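Local atomic coordinates of VAO-type flavoprotein oxidase VAO615 (Myceliophthora thermophila, PDB entry 6F72), a protein that binds one FAD bicovalently in each subunit and is probably an oxidoreductase whose reduced flavin reacts rapidly with molecular oxygen, its substrate still unidentified. Residues V58-V63 against T88-N93; Q101-Y106 against L120-S125; V318-V323 against L435-S440. All coordinates share one frame; numbering follows the deposited sequence.

How the contacts relate
Contacts 1 and 2 are neighbours near the FAD, with H91 and F103 each about 10 Å from it, and their centres are about 12 Å apart; the centre of contact 3, on two helices that pack by the seven-stranded sheet, is about 37 and 39 Å from those of contacts 2 and 1. Contacts 1 and 2 touch directly: P59 packs on L120 and Y123, and H91 meets Q104, so the short helices 89-92 and 101-104, consecutive in the chain, lie in adjoining contacts. Contact 1 is the smallest and only partly buried, one amide on a helix backbone. Contact 2 is buried and polar, with a glycan and a water taking part. Contact 3, also buried, relies on aromatic and aliphatic surfaces, its own sugar standing apart from the interface.

Contact 1 of 3, residues V58-V63 against T88-N93; sequences VPQASV and TITHVN
Q60 reaches across to the short helix 89-92 with its amide, and its two polar ends meet neighbouring residues. Q60 NE2 donates to T90 O at 3.0 Å, a bent bond of 141° in which the nitrogen stands well above the carbonyl plane and not on a lone pair. Q60 NE2 also lies 3.4 Å from T90 CG2, with the two side chains crossing at about a right angle. Q60 OE1 sits over one face of the H91 imidazole, 3.3 Å from H91 CD2, the amide and ring planes being turned 45° apart. The reach comes from the shape of the chain: CG is anti to the backbone N (chi1 -158°), and the chain is extended beyond CG. A shorter serine here would probably leave T90 O without this donor and uncover the H91 face that OE1 now overlies. A loop is tied here to a helix by a side-chain-to-backbone bond, which joins the segment after strand 54-56 to a single turn of helix whose N-cap is T88. T88 OG1 accepts from H91 N at 3.3 Å, a nearly straight capping bond that ties down the start of the turn presenting T90 and H91. Farther out, the W84 ring meets that of H91. On the loop side, D97 OD1 accepts from Q60 N, and the Q60 side chain also touches L80 of helix 74-81.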
# COMPACT_ATOMS: atom_id res chain seq x y z
N VAL A 58 15.16 18.01 5.34
CA VAL A 58 15.34 18.17 6.76
C VAL A 58 14.30 17.25 7.37
O VAL A 58 13.10 17.56 7.28
CB VAL A 58 15.10 19.63 7.23
CG1 VAL A 58 15.31 19.73 8.74
CG2 VAL A 58 16.02 20.58 6.49
N PRO A 59 14.74 16.11 7.96
CA PRO A 59 13.81 15.14 8.55
C PRO A 59 12.93 15.79 9.61
O PRO A 59 13.37 16.69 10.30
CB PRO A 59 14.74 14.08 9.15
CG PRO A 59 15.90 14.07 8.23
CD PRO A 59 16.09 15.54 7.85
N GLN A 60 11.68 15.36 9.69
CA GLN A 60 10.69 15.94 10.61
C GLN A 60 11.12 15.93 12.10
O GLN A 60 10.75 16.83 12.85
CB GLN A 60 9.35 15.23 10.42
CG GLN A 60 8.14 16.02 10.90
CD GLN A 60 6.83 15.30 10.63
OE1 GLN A 60 6.71 14.09 10.80
NE2 GLN A 60 5.83 16.06 10.20
N ALA A 61 11.91 14.94 12.51
CA ALA A 61 12.40 14.84 13.90
C ALA A 61 13.72 15.58 14.18
O ALA A 61 14.34 15.39 15.22
CB ALA A 61 12.49 13.38 14.34
N SER A 62 14.13 16.46 13.26
CA SER A 62 15.29 17.32 13.52
C SER A 62 15.06 18.22 14.75
O SER A 62 16.03 18.58 15.42
CB SER A 62 15.64 18.17 12.31
OG SER A 62 14.71 19.22 12.20
N VAL A 63 13.80 18.55 15.02
CA VAL A 63 13.39 19.22 16.28
C VAL A 63 13.77 18.45 17.56
O VAL A 63 13.86 19.03 18.65
CB VAL A 63 11.87 19.56 16.31
CG1 VAL A 63 11.55 20.62 15.27
CG2 VAL A 63 11.00 18.33 16.12
N THR A 88 -0.30 9.36 9.98
CA THR A 88 -0.89 10.67 10.21
C THR A 88 -0.61 11.59 9.04
O THR A 88 0.41 11.44 8.35
CB THR A 88 -0.30 11.36 11.45
OG1 THR A 88 1.11 11.54 11.25
CG2 THR A 88 -0.58 10.56 12.72
N ILE A 89 -1.50 12.56 8.86
CA ILE A 89 -1.37 13.54 7.79
C ILE A 89 -0.11 14.39 7.99
O ILE A 89 0.56 14.76 7.03
CB ILE A 89 -2.68 14.37 7.62
CG1 ILE A 89 -2.69 15.16 6.30
CG2 ILE A 89 -2.94 15.28 8.82
CD1 ILE A 89 -2.88 14.32 5.06
N THR A 90 0.23 14.64 9.26
CA THR A 90 1.43 15.39 9.67
C THR A 90 2.71 14.77 9.07
O THR A 90 3.52 15.47 8.45
CB THR A 90 1.49 15.47 11.22
OG1 THR A 90 0.36 16.21 11.69
CG2 THR A 90 2.77 16.17 11.71
N HIS A 91 2.85 13.47 9.24
CA HIS A 91 3.98 12.72 8.73
C HIS A 91 3.98 12.61 7.20
O HIS A 91 5.03 12.72 6.54
CB HIS A 91 3.95 11.33 9.33
CG HIS A 91 5.29 10.83 9.76
ND1 HIS A 91 5.45 9.94 10.80
CD2 HIS A 91 6.53 11.11 9.30
CE1 HIS A 91 6.73 9.68 10.96
NE2 HIS A 91 7.41 10.38 10.06
N VAL A 92 2.78 12.39 6.65
CA VAL A 92 2.60 12.30 5.22
C VAL A 92 2.93 13.65 4.54
O VAL A 92 3.39 13.65 3.40
CB VAL A 92 1.17 11.79 4.87
CG1 VAL A 92 0.81 12.10 3.43
CG2 VAL A 92 1.07 10.29 5.11
N ASN A 93 2.75 14.76 5.27
CA ASN A 93 2.97 16.11 4.74
C ASN A 93 4.43 16.52 4.66
O ASN A 93 4.76 17.54 4.05
CB ASN A 93 2.19 17.15 5.55
CG ASN A 93 0.71 17.20 5.20
OD1 ASN A 93 0.24 16.55 4.27
ND2 ASN A 93 -0.03 17.99 5.96

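Contact 2 of 3, residues Q101-Y106 against L120-S125; sequences QNFQNY and LGNYPS. With NAG (2-acetamido-2-deoxy-beta-D-glucopyranose), chain C.
N122, in the type II' beta turn from L120 to Y123, meets F103 and the sugar on N105, just past helix 101-104, in the PCMH-type FAD-binding region. N122 CB lies 3.5 Å from F103 O, and CG, anti to the carbonyl carbon (chi1 -63°), carries the amide on toward the helix. At the tip, ND2 donates twice. One bond runs from N122 ND2 to F103 O at 2.8 Å, almost straight and on a lone pair in the carbonyl plane. The other runs from N122 ND2 to O7 of the chain C NAG at 2.9 Å. Held by two acceptors, the amide has little freedom to turn, and it links helix backbone and glycan. The sugar is bonded covalently to N105 ND2. N105, where the chain leaves the helix with positive phi, also brings its CB near N122 ND2. Y123 and Q104 run side by side, Y123 OH 3.4 Å from Q104 CG, their ring and amide planes almost perpendicular, while Y123 OH bonds to D97 and Q104 OE1 to W84. A water bridges the segments, donating to Q104 O at 2.8 Å and accepting from N122 N at 2.9 Å.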
# COMPACT_ATOMS: atom_id res chain seq x y z
N GLN A 101 9.36 3.09 10.33
CA GLN A 101 10.35 3.21 11.41
C GLN A 101 11.60 2.40 11.07
O GLN A 101 12.71 2.77 11.47
CB GLN A 101 9.79 2.75 12.76
CG GLN A 101 8.45 3.33 13.19
CD GLN A 101 7.26 2.51 12.70
OE1 GLN A 101 7.34 1.81 11.70
NE2 GLN A 101 6.13 2.60 13.42
N ASN A 102 11.43 1.31 10.32
CA ASN A 102 12.56 0.48 9.92
C ASN A 102 13.47 1.18 8.91
O ASN A 102 14.69 1.03 8.98
CB ASN A 102 12.09 -0.88 9.41
CG ASN A 102 13.24 -1.85 9.14
OD1 ASN A 102 14.25 -1.86 9.83
ND2 ASN A 102 13.05 -2.71 8.15
N PHE A 103 12.87 1.93 7.99
CA PHE A 103 13.65 2.66 6.99
C PHE A 103 14.17 4.01 7.51
O PHE A 103 15.20 4.46 7.05
CB PHE A 103 12.93 2.73 5.62
CG PHE A 103 12.89 1.40 4.91
CD1 PHE A 103 14.00 0.95 4.18
CD2 PHE A 103 11.79 0.56 5.04
CE1 PHE A 103 14.00 -0.29 3.58
CE2 PHE A 103 11.78 -0.69 4.44
CZ PHE A 103 12.88 -1.12 3.71
N GLN A 104 13.45 4.63 8.46
CA GLN A 104 13.99 5.73 9.28
C GLN A 104 15.32 5.26 9.87
O GLN A 104 16.31 5.98 9.80
CB GLN A 104 13.04 6.13 10.41
CG GLN A 104 11.81 6.89 9.93
CD GLN A 104 10.67 6.85 10.92
OE1 GLN A 104 10.84 6.50 12.08
NE2 GLN A 104 9.47 7.22 10.46
N ASN A 105 15.34 4.02 10.37
CA ASN A 105 16.57 3.33 10.79
C ASN A 105 17.41 4.14 11.79
O ASN A 105 18.65 4.16 11.72
CB ASN A 105 17.40 2.92 9.56
CG ASN A 105 18.33 1.76 9.86
OD1 ASN A 105 18.11 1.01 10.80
ND2 ASN A 105 19.36 1.60 9.04
N TYR A 106 16.72 4.82 12.70
CA TYR A 106 17.32 5.60 13.80
C TYR A 106 18.16 6.82 13.37
O TYR A 106 18.86 7.40 14.20
CB TYR A 106 18.14 4.69 14.74
CG TYR A 106 17.41 3.46 15.25
CD1 TYR A 106 16.65 3.52 16.43
CD2 TYR A 106 17.49 2.23 14.58
CE1 TYR A 106 15.98 2.40 16.92
CE2 TYR A 106 16.82 1.10 15.07
CZ TYR A 106 16.07 1.20 16.24
OH TYR A 106 15.41 0.11 16.76
N LEU A 120 20.44 12.07 7.51
CA LEU A 120 19.50 11.75 6.46
C LEU A 120 19.35 10.23 6.32
O LEU A 120 18.23 9.73 6.31
CB LEU A 120 19.91 12.42 5.14
CG LEU A 120 19.88 13.96 5.05
CD1 LEU A 120 20.19 14.42 3.64
CD2 LEU A 120 18.56 14.56 5.51
N GLY A 121 20.47 9.51 6.29
CA GLY A 121 20.46 8.05 6.18
C GLY A 121 19.83 7.61 4.88
O GLY A 121 20.32 7.97 3.81
N ASN A 122 18.73 6.86 4.97
CA ASN A 122 17.98 6.36 3.80
C ASN A 122 17.12 7.44 3.11
O ASN A 122 16.63 7.24 1.99
CB ASN A 122 17.09 5.18 4.19
CG ASN A 122 17.87 3.96 4.68
OD1 ASN A 122 18.95 3.61 4.18
ND2 ASN A 122 17.30 3.28 5.66
N TYR A 123 16.92 8.57 3.79
CA TYR A 123 16.15 9.69 3.26
C TYR A 123 16.87 10.28 2.06
O TYR A 123 18.11 10.26 2.04
CB TYR A 123 15.94 10.75 4.35
CG TYR A 123 14.81 10.44 5.31
CD1 TYR A 123 14.28 9.15 5.42
CD2 TYR A 123 14.29 11.45 6.12
CE1 TYR A 123 13.25 8.87 6.30
CE2 TYR A 123 13.26 11.18 7.01
CZ TYR A 123 12.74 9.89 7.09
OH TYR A 123 11.71 9.62 7.95
N PRO A 124 16.12 10.77 1.04
CA PRO A 124 16.74 11.44 -0.12
C PRO A 124 17.43 12.74 0.31
O PRO A 124 16.99 13.36 1.27
CB PRO A 124 15.53 11.78 -1.01
CG PRO A 124 14.41 11.98 -0.04
CD PRO A 124 14.65 10.95 1.05
N SER A 125 18.47 13.16 -0.41
CA SER A 125 19.16 14.43 -0.17
C SER A 125 18.34 15.67 -0.53
O SER A 125 18.36 16.67 0.19
CB SER A 125 20.46 14.47 -0.96
OG SER A 125 21.36 13.50 -0.49
C1 NAG C . 20.29 0.52 9.18
C2 NAG C . 19.95 -0.29 7.90
C3 NAG C . 20.95 -1.42 7.68
C4 NAG C . 22.41 -0.93 7.72
C5 NAG C . 22.65 -0.01 8.92
C6 NAG C . 23.99 0.70 8.83
C7 NAG C . 17.60 -0.43 7.11
C8 NAG C . 16.30 -1.15 7.30
N2 NAG C . 18.60 -0.84 7.92
O3 NAG C . 20.67 -2.04 6.43
O4 NAG C . 23.30 -2.04 7.87
O5 NAG C . 21.63 0.99 9.06
O6 NAG C . 24.36 1.06 10.17
O7 NAG C . 17.72 0.45 6.27
O HOH W 1 17.83 5.74 7.44

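Contact 3 of 3, residues V318-V323 against L435-S440; sequences VYWEAV and LFRNIS. With NAG (2-acetamido-2-deoxy-beta-D-glucopyranose), chain G.
Two helices, 316-335 and 426-439, meet here beside the antiparallel seven-stranded sheet, and W320 is the residue that fills the seam between them. W320 CG stands beside its backbone N (chi1 -76°), and the indole reaches toward the second helix. R437 lies over one indole face: R437 CG sits 3.6 Å from the centroid of the five-membered ring of W320, 9° off the normal, a clear CH-pi contact. The arginine chain bends at chi3 and lays one face of its guanidinium over W320 CD1, the planes 29° apart; R437 NH1 comes 3.5 Å from W320 CB. Beyond the indole, R437 NH2 makes a salt bridge with E317, one turn back on the tryptophan's own helix, so the aliphatic part of the arginine packs while its charge is answered close by. Y319 covers the opposite indole face, its CE2 over the centre, leaving the ring sandwiched. At the benzo end, W320 CZ3 touches F436 CB at 3.7 Å, and S440 OG comes to the ring edge, near its plane, 3.3 Å from W320 CH2. S440 OG donates to F436 O at 2.7 Å, and the same oxygen also accepts from S440 N, the two donors reaching it from opposite faces of its plane. The F436 ring turns away toward the sheet, meeting F448 edge-to-face and touching C450 and C476, which form a disulfide. N438, on the side of its helix away from W320, carries the chain G NAG through ND2. A tryptophan of one helix is thus laid against the other, both packed by the seven-stranded antiparallel sheet, as in the substrate (cap) domain of VAO-type flavoproteins, which this region probably forms.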
# COMPACT_ATOMS: atom_id res chain seq x y z
N VAL A 318 -12.22 -25.06 19.84
CA VAL A 318 -13.51 -24.81 19.16
C VAL A 318 -13.44 -23.46 18.43
O VAL A 318 -13.96 -23.34 17.32
CB VAL A 318 -14.72 -24.88 20.13
CG1 VAL A 318 -16.02 -24.43 19.45
CG2 VAL A 318 -14.90 -26.29 20.68
N TYR A 319 -12.78 -22.48 19.06
CA TYR A 319 -12.50 -21.17 18.44
C TYR A 319 -11.86 -21.31 17.06
O TYR A 319 -12.34 -20.70 16.10
CB TYR A 319 -11.64 -20.27 19.35
CG TYR A 319 -11.06 -19.05 18.64
CD1 TYR A 319 -11.86 -17.94 18.33
CD2 TYR A 319 -9.71 -19.01 18.25
CE1 TYR A 319 -11.34 -16.83 17.67
CE2 TYR A 319 -9.18 -17.91 17.59
CZ TYR A 319 -10.00 -16.82 17.30
OH TYR A 319 -9.47 -15.73 16.65
N TRP A 320 -10.79 -22.10 16.96
CA TRP A 320 -10.07 -22.26 15.69
C TRP A 320 -10.84 -23.03 14.61
O TRP A 320 -10.67 -22.77 13.42
CB TRP A 320 -8.67 -22.83 15.89
CG TRP A 320 -7.73 -21.80 16.42
CD1 TRP A 320 -7.16 -21.78 17.66
CD2 TRP A 320 -7.29 -20.60 15.76
NE1 TRP A 320 -6.38 -20.66 17.81
CE2 TRP A 320 -6.43 -19.92 16.66
CE3 TRP A 320 -7.52 -20.04 14.49
CZ2 TRP A 320 -5.81 -18.70 16.34
CZ3 TRP A 320 -6.90 -18.83 14.17
CH2 TRP A 320 -6.05 -18.17 15.09
N GLU A 321 -11.70 -23.95 15.05
CA GLU A 321 -12.61 -24.63 14.15
C GLU A 321 -13.68 -23.66 13.63
O GLU A 321 -14.12 -23.79 12.48
CB GLU A 321 -13.25 -25.83 14.85
CG GLU A 321 -12.24 -26.94 15.14
CD GLU A 321 -12.83 -28.12 15.89
OE1 GLU A 321 -13.98 -28.04 16.39
OE2 GLU A 321 -12.12 -29.14 15.98
N ALA A 322 -14.07 -22.71 14.48
CA ALA A 322 -15.09 -21.71 14.14
C ALA A 322 -14.57 -20.67 13.13
O ALA A 322 -15.35 -20.16 12.32
CB ALA A 322 -15.61 -21.04 15.40
N VAL A 323 -13.27 -20.39 13.20
CA VAL A 323 -12.55 -19.51 12.26
C VAL A 323 -12.40 -20.22 10.91
O VAL A 323 -12.69 -19.63 9.85
CB VAL A 323 -11.17 -19.09 12.85
CG1 VAL A 323 -10.27 -18.43 11.80
CG2 VAL A 323 -11.34 -18.18 14.07
N LEU A 435 -1.71 -22.50 10.10
CA LEU A 435 -0.83 -21.34 9.87
C LEU A 435 -1.20 -20.16 10.77
O LEU A 435 -0.33 -19.56 11.42
CB LEU A 435 -0.83 -20.91 8.40
CG LEU A 435 -0.12 -19.59 8.03
CD1 LEU A 435 1.38 -19.67 8.30
CD2 LEU A 435 -0.42 -19.19 6.58
N PHE A 436 -2.50 -19.84 10.81
CA PHE A 436 -3.05 -18.75 11.61
C PHE A 436 -2.84 -18.94 13.11
O PHE A 436 -2.63 -17.97 13.83
CB PHE A 436 -4.54 -18.58 11.30
CG PHE A 436 -4.83 -17.87 9.99
CD1 PHE A 436 -3.88 -17.80 8.96
CD2 PHE A 436 -6.08 -17.27 9.79
CE1 PHE A 436 -4.16 -17.15 7.76
CE2 PHE A 436 -6.37 -16.61 8.59
CZ PHE A 436 -5.41 -16.57 7.57
N ARG A 437 -2.90 -20.20 13.56
CA ARG A 437 -2.60 -20.57 14.95
C ARG A 437 -1.14 -20.28 15.27
O ARG A 437 -0.86 -19.67 16.30
CB ARG A 437 -2.86 -22.06 15.22
CG ARG A 437 -4.29 -22.52 15.07
CD ARG A 437 -4.32 -24.03 15.27
NE ARG A 437 -4.67 -24.38 16.64
CZ ARG A 437 -5.72 -25.13 16.98
NH1 ARG A 437 -6.54 -25.64 16.06
NH2 ARG A 437 -5.95 -25.38 18.26
N ASN A 438 -0.23 -20.73 14.40
CA ASN A 438 1.21 -20.48 14.53
C ASN A 438 1.59 -18.98 14.62
O ASN A 438 2.39 -18.59 15.48
CB ASN A 438 1.98 -21.17 13.40
CG ASN A 438 2.03 -22.69 13.55
OD1 ASN A 438 1.34 -23.28 14.39
ND2 ASN A 438 2.87 -23.33 12.73
N ILE A 439 1.00 -18.17 13.74
CA ILE A 439 1.22 -16.71 13.73
C ILE A 439 0.68 -16.08 15.02
O ILE A 439 1.32 -15.18 15.59
CB ILE A 439 0.61 -16.01 12.48
CG1 ILE A 439 1.24 -16.56 11.19
CG2 ILE A 439 0.80 -14.49 12.58
CD1 ILE A 439 0.47 -16.26 9.90
N SER A 440 -0.48 -16.56 15.48
CA SER A 440 -1.08 -16.12 16.74
C SER A 440 -0.20 -16.35 18.00
O SER A 440 -0.50 -15.81 19.06
CB SER A 440 -2.45 -16.77 16.93
OG SER A 440 -3.34 -16.38 15.91
C1 NAG G . 3.09 -24.75 12.69
C2 NAG G . 3.49 -25.10 11.24
C3 NAG G . 4.34 -26.38 11.10
C4 NAG G . 5.35 -26.58 12.23
C5 NAG G . 4.62 -26.46 13.58
C6 NAG G . 5.51 -26.72 14.79
C7 NAG G . 1.94 -24.45 9.41
C8 NAG G . 0.61 -24.76 8.79
N2 NAG G . 2.26 -25.21 10.47
O3 NAG G . 5.05 -26.38 9.85
O4 NAG G . 6.06 -27.82 12.09
O5 NAG G . 4.08 -25.13 13.67
O6 NAG G . 6.42 -25.63 14.97
O7 NAG G . 2.66 -23.57 8.95